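PDB 4JDX: Slr1964 protein from Synechocystis sp., which speeds the return of the red, active orange carotenoid protein to its orange form and so promotes fluorescence recovery after non-photochemical quenching. Local coordinates for residues A[79-84]-A[110-115]. Residues are numbered along the deposited sequence; the frame is centred on the assembly and turned at random.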
ATOM      1  N   VAL A  79      -0.667  21.501 -20.365  1.00 51.92           N
ATOM      2  CA  VAL A  79      -1.732  20.839 -19.617  1.00 50.84           C
ATOM      3  C   VAL A  79      -2.181  21.600 -18.370  1.00 53.92           C
ATOM      4  O   VAL A  79      -3.180  21.235 -17.748  1.00 45.35           O
ATOM      5  CB  VAL A  79      -1.286  19.430 -19.178  1.00 56.86           C
ATOM      6  CG1 VAL A  79      -0.999  18.564 -20.399  1.00 58.99           C
ATOM      7  CG2 VAL A  79      -0.064  19.518 -18.269  1.00 43.83           C
ATOM      8  N   ILE A  80      -1.456  22.655 -18.009  1.00 48.55           N
ATOM      9  CA  ILE A  80      -1.726  23.375 -16.766  1.00 45.38           C
ATOM     10  C   ILE A  80      -3.189  23.796 -16.659  1.00 43.07           C
ATOM     11  O   ILE A  80      -3.763  23.802 -15.568  1.00 47.33           O
ATOM     12  CB  ILE A  80      -0.826  24.620 -16.623  1.00 41.90           C
ATOM     13  CG1 ILE A  80      -1.061  25.293 -15.267  1.00 44.02           C
ATOM     14  CG2 ILE A  80      -1.074  25.598 -17.765  1.00 46.04           C
ATOM     15  CD1 ILE A  80      -0.052  26.375 -14.941  1.00 50.28           C
ATOM     16  N   ILE A  81      -3.788  24.141 -17.792  1.00 49.46           N
ATOM     17  CA  ILE A  81      -5.198  24.523 -17.827  1.00 51.81           C
ATOM     18  C   ILE A  81      -6.086  23.312 -17.560  1.00 46.59           C
ATOM     19  O   ILE A  81      -7.093  23.410 -16.859  1.00 42.05           O
ATOM     20  CB  ILE A  81      -5.590  25.129 -19.188  1.00 56.17           C
ATOM     21  CG1 ILE A  81      -4.858  26.453 -19.408  1.00 59.61           C
ATOM     22  CG2 ILE A  81      -7.101  25.341 -19.266  1.00 54.46           C
ATOM     23  CD1 ILE A  81      -5.334  27.577 -18.499  1.00 54.11           C
ATOM     24  N   PHE A  82      -5.704  22.171 -18.124  1.00 45.84           N
ATOM     25  CA  PHE A  82      -6.447  20.933 -17.929  1.00 52.93           C
ATOM     26  C   PHE A  82      -6.362  20.502 -16.471  1.00 47.26           C
ATOM     27  O   PHE A  82      -7.333  20.005 -15.901  1.00 54.25           O
ATOM     28  CB  PHE A  82      -5.888  19.827 -18.833  1.00 48.03           C
ATOM     29  CG  PHE A  82      -5.986  20.132 -20.308  1.00 50.10           C
ATOM     30  CD1 PHE A  82      -6.941  21.009 -20.790  1.00 44.53           C
ATOM     31  CD2 PHE A  82      -5.121  19.539 -21.213  1.00 50.54           C
ATOM     32  CE1 PHE A  82      -7.031  21.288 -22.141  1.00 44.44           C
ATOM     33  CE2 PHE A  82      -5.208  19.817 -22.566  1.00 44.63           C
ATOM     34  CZ  PHE A  82      -6.163  20.691 -23.028  1.00 44.49           C
ATOM     35  N   VAL A  83      -5.195  20.710 -15.870  1.00 44.87           N
ATOM     36  CA  VAL A  83      -4.963  20.315 -14.487  1.00 45.48           C
ATOM     37  C   VAL A  83      -5.922  21.046 -13.557  1.00 40.53           C
ATOM     38  O   VAL A  83      -6.574  20.426 -12.718  1.00 51.79           O
ATOM     39  CB  VAL A  83      -3.511  20.611 -14.047  1.00 52.77           C
ATOM     40  CG1 VAL A  83      -3.326  20.327 -12.557  1.00 44.40           C
ATOM     41  CG2 VAL A  83      -2.521  19.804 -14.881  1.00 45.85           C
ATOM     42  N   PHE A  84      -6.009  22.363 -13.708  1.00 42.48           N
ATOM     43  CA  PHE A  84      -6.902  23.164 -12.875  1.00 49.25           C
ATOM     44  C   PHE A  84      -8.347  22.693 -12.997  1.00 44.73           C
ATOM     45  O   PHE A  84      -9.061  22.591 -12.000  1.00 48.77           O
ATOM     46  CB  PHE A  84      -6.796  24.649 -13.232  1.00 50.87           C
ATOM     47  CG  PHE A  84      -5.640  25.345 -12.571  1.00 49.60           C
ATOM     48  CD1 PHE A  84      -5.546  25.394 -11.194  1.00 43.39           C
ATOM     49  CD2 PHE A  84      -4.649  25.949 -13.324  1.00 53.07           C
ATOM     50  CE1 PHE A  84      -4.486  26.027 -10.581  1.00 61.56           C
ATOM     51  CE2 PHE A  84      -3.587  26.586 -12.712  1.00 47.69           C
ATOM     52  CZ  PHE A  84      -3.507  26.625 -11.340  1.00 51.42           C
ATOM     53  N   LYS A 110     -13.570  26.494 -15.929  1.00 57.02           N
ATOM     54  CA  LYS A 110     -14.906  26.191 -15.432  1.00 66.49           C
ATOM     55  C   LYS A 110     -15.675  25.351 -16.445  1.00 57.35           C
ATOM     56  O   LYS A 110     -16.379  24.410 -16.081  1.00 55.41           O
ATOM     57  CB  LYS A 110     -15.670  27.483 -15.138  1.00 61.92           C
ATOM     58  CG  LYS A 110     -15.071  28.310 -14.015  1.00 68.51           C
ATOM     59  CD  LYS A 110     -15.873  29.573 -13.764  1.00 73.30           C
ATOM     60  CE  LYS A 110     -15.233  30.418 -12.679  1.00 76.24           C
ATOM     61  NZ  LYS A 110     -16.087  31.572 -12.287  1.00 79.79           N
ATOM     62  N   ALA A 111     -15.520  25.694 -17.720  1.00 55.40           N
ATOM     63  CA  ALA A 111     -16.226  25.011 -18.797  1.00 58.30           C
ATOM     64  C   ALA A 111     -15.816  23.544 -18.868  1.00 57.24           C
ATOM     65  O   ALA A 111     -16.666  22.652 -18.910  1.00 59.29           O
ATOM     66  CB  ALA A 111     -15.950  25.703 -20.130  1.00 48.78           C
ATOM     67  N   LEU A 112     -14.510  23.302 -18.878  1.00 59.46           N
ATOM     68  CA  LEU A 112     -13.978  21.945 -18.968  1.00 71.37           C
ATOM     69  C   LEU A 112     -14.399  21.101 -17.766  1.00 67.48           C
ATOM     70  O   LEU A 112     -14.646  19.901 -17.896  1.00 70.07           O
ATOM     71  CB  LEU A 112     -12.452  21.986 -19.071  1.00 59.15           C
ATOM     72  CG  LEU A 112     -11.903  22.679 -20.321  1.00 63.86           C
ATOM     73  CD1 LEU A 112     -10.394  22.873 -20.215  1.00 64.96           C
ATOM     74  CD2 LEU A 112     -12.269  21.892 -21.576  1.00 71.95           C
ATOM     75  N   ALA A 113     -14.494  21.738 -16.604  1.00 59.67           N
ATOM     76  CA  ALA A 113     -14.830  21.045 -15.365  1.00 61.76           C
ATOM     77  C   ALA A 113     -16.320  20.718 -15.284  1.00 66.93           C
ATOM     78  O   ALA A 113     -16.712  19.751 -14.629  1.00 72.39           O
ATOM     79  CB  ALA A 113     -14.407  21.882 -14.166  1.00 53.63           C
ATOM     80  N   ARG A 114     -17.149  21.523 -15.943  1.00 78.63           N
ATOM     81  CA  ARG A 114     -18.591  21.296 -15.941  1.00 88.48           C
ATOM     82  C   ARG A 114     -18.925  19.954 -16.578  1.00 91.17           C
ATOM     83  O   ARG A 114     -19.747  19.196 -16.064  1.00 91.30           O
ATOM     84  CB  ARG A 114     -19.323  22.417 -16.684  1.00 94.41           C
ATOM     85  CG  ARG A 114     -19.646  23.627 -15.826  1.00 97.00           C
ATOM     86  CD  ARG A 114     -20.495  24.632 -16.591  1.00103.46           C
ATOM     87  NE  ARG A 114     -19.687  25.507 -17.440  1.00101.47           N
ATOM     88  CZ  ARG A 114     -19.250  26.715 -17.086  1.00 94.90           C
ATOM     89  NH1 ARG A 114     -19.536  27.220 -15.893  1.00 91.22           N
ATOM     90  NH2 ARG A 114     -18.522  27.426 -17.935  1.00 92.90           N
ATOM     91  N   LEU A 115     -18.275  19.666 -17.700  1.00 94.47           N
ATOM     92  CA  LEU A 115     -18.479  18.409 -18.407  1.00 99.78           C
ATOM     93  C   LEU A 115     -17.804  17.261 -17.665  1.00102.18           C
ATOM     94  O   LEU A 115     -16.914  17.472 -16.841  1.00103.19           O
ATOM     95  CB  LEU A 115     -17.934  18.513 -19.831  1.00 98.82           C
ATOM     96  CG  LEU A 115     -18.782  19.305 -20.834  1.00 99.91           C
ATOM     97  CD1 LEU A 115     -20.113  18.606 -21.087  1.00104.58           C
ATOM     98  CD2 LEU A 115     -19.007  20.741 -20.365  1.00100.19           C
ATOM     99  OXT LEU A 115     -18.137  16.094 -17.867  1.00108.05           O
TER
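Ile81 and Phe82, in the first turn of helix 80-89, both touch the CD1 methyl of Leu112, in the last turn of helix 103-114. Val79 occupies the N-cap position of helix 80-89, and the bond from Val83 N to Val79 O, 2.8 Å long, closes the turn that carries both residues. Ile81 offers its branch methyl, with CG2 4.2 Å from Leu112 CD1, while its side chain also touches Ile109 one turn earlier on the same partner helix and Trp15 near the N-terminus. Next in sequence, Phe82 presents the edge of its ring: CD1 lies 4.0 Å from Leu112 CD1, which sits near the ring plane and not over a face. Further on, Phe84 touches Ile109 and its ring meets that of Phe27 of helix 17-47. On the other side, Leu112 CG is anti to its own carbonyl carbon (chi1 -63°), and the branch ending in CD1 reaches across to helix 80-89, where the side chain also meets Ala85. The pair of helix ends thus illustrates how one leucine methyl can bridge neighbouring residues of a facing helix. No hydrogen bond or salt bridge crosses between the segments, and the 94 Å² they bury at the surface implies a modest, purely apolar association.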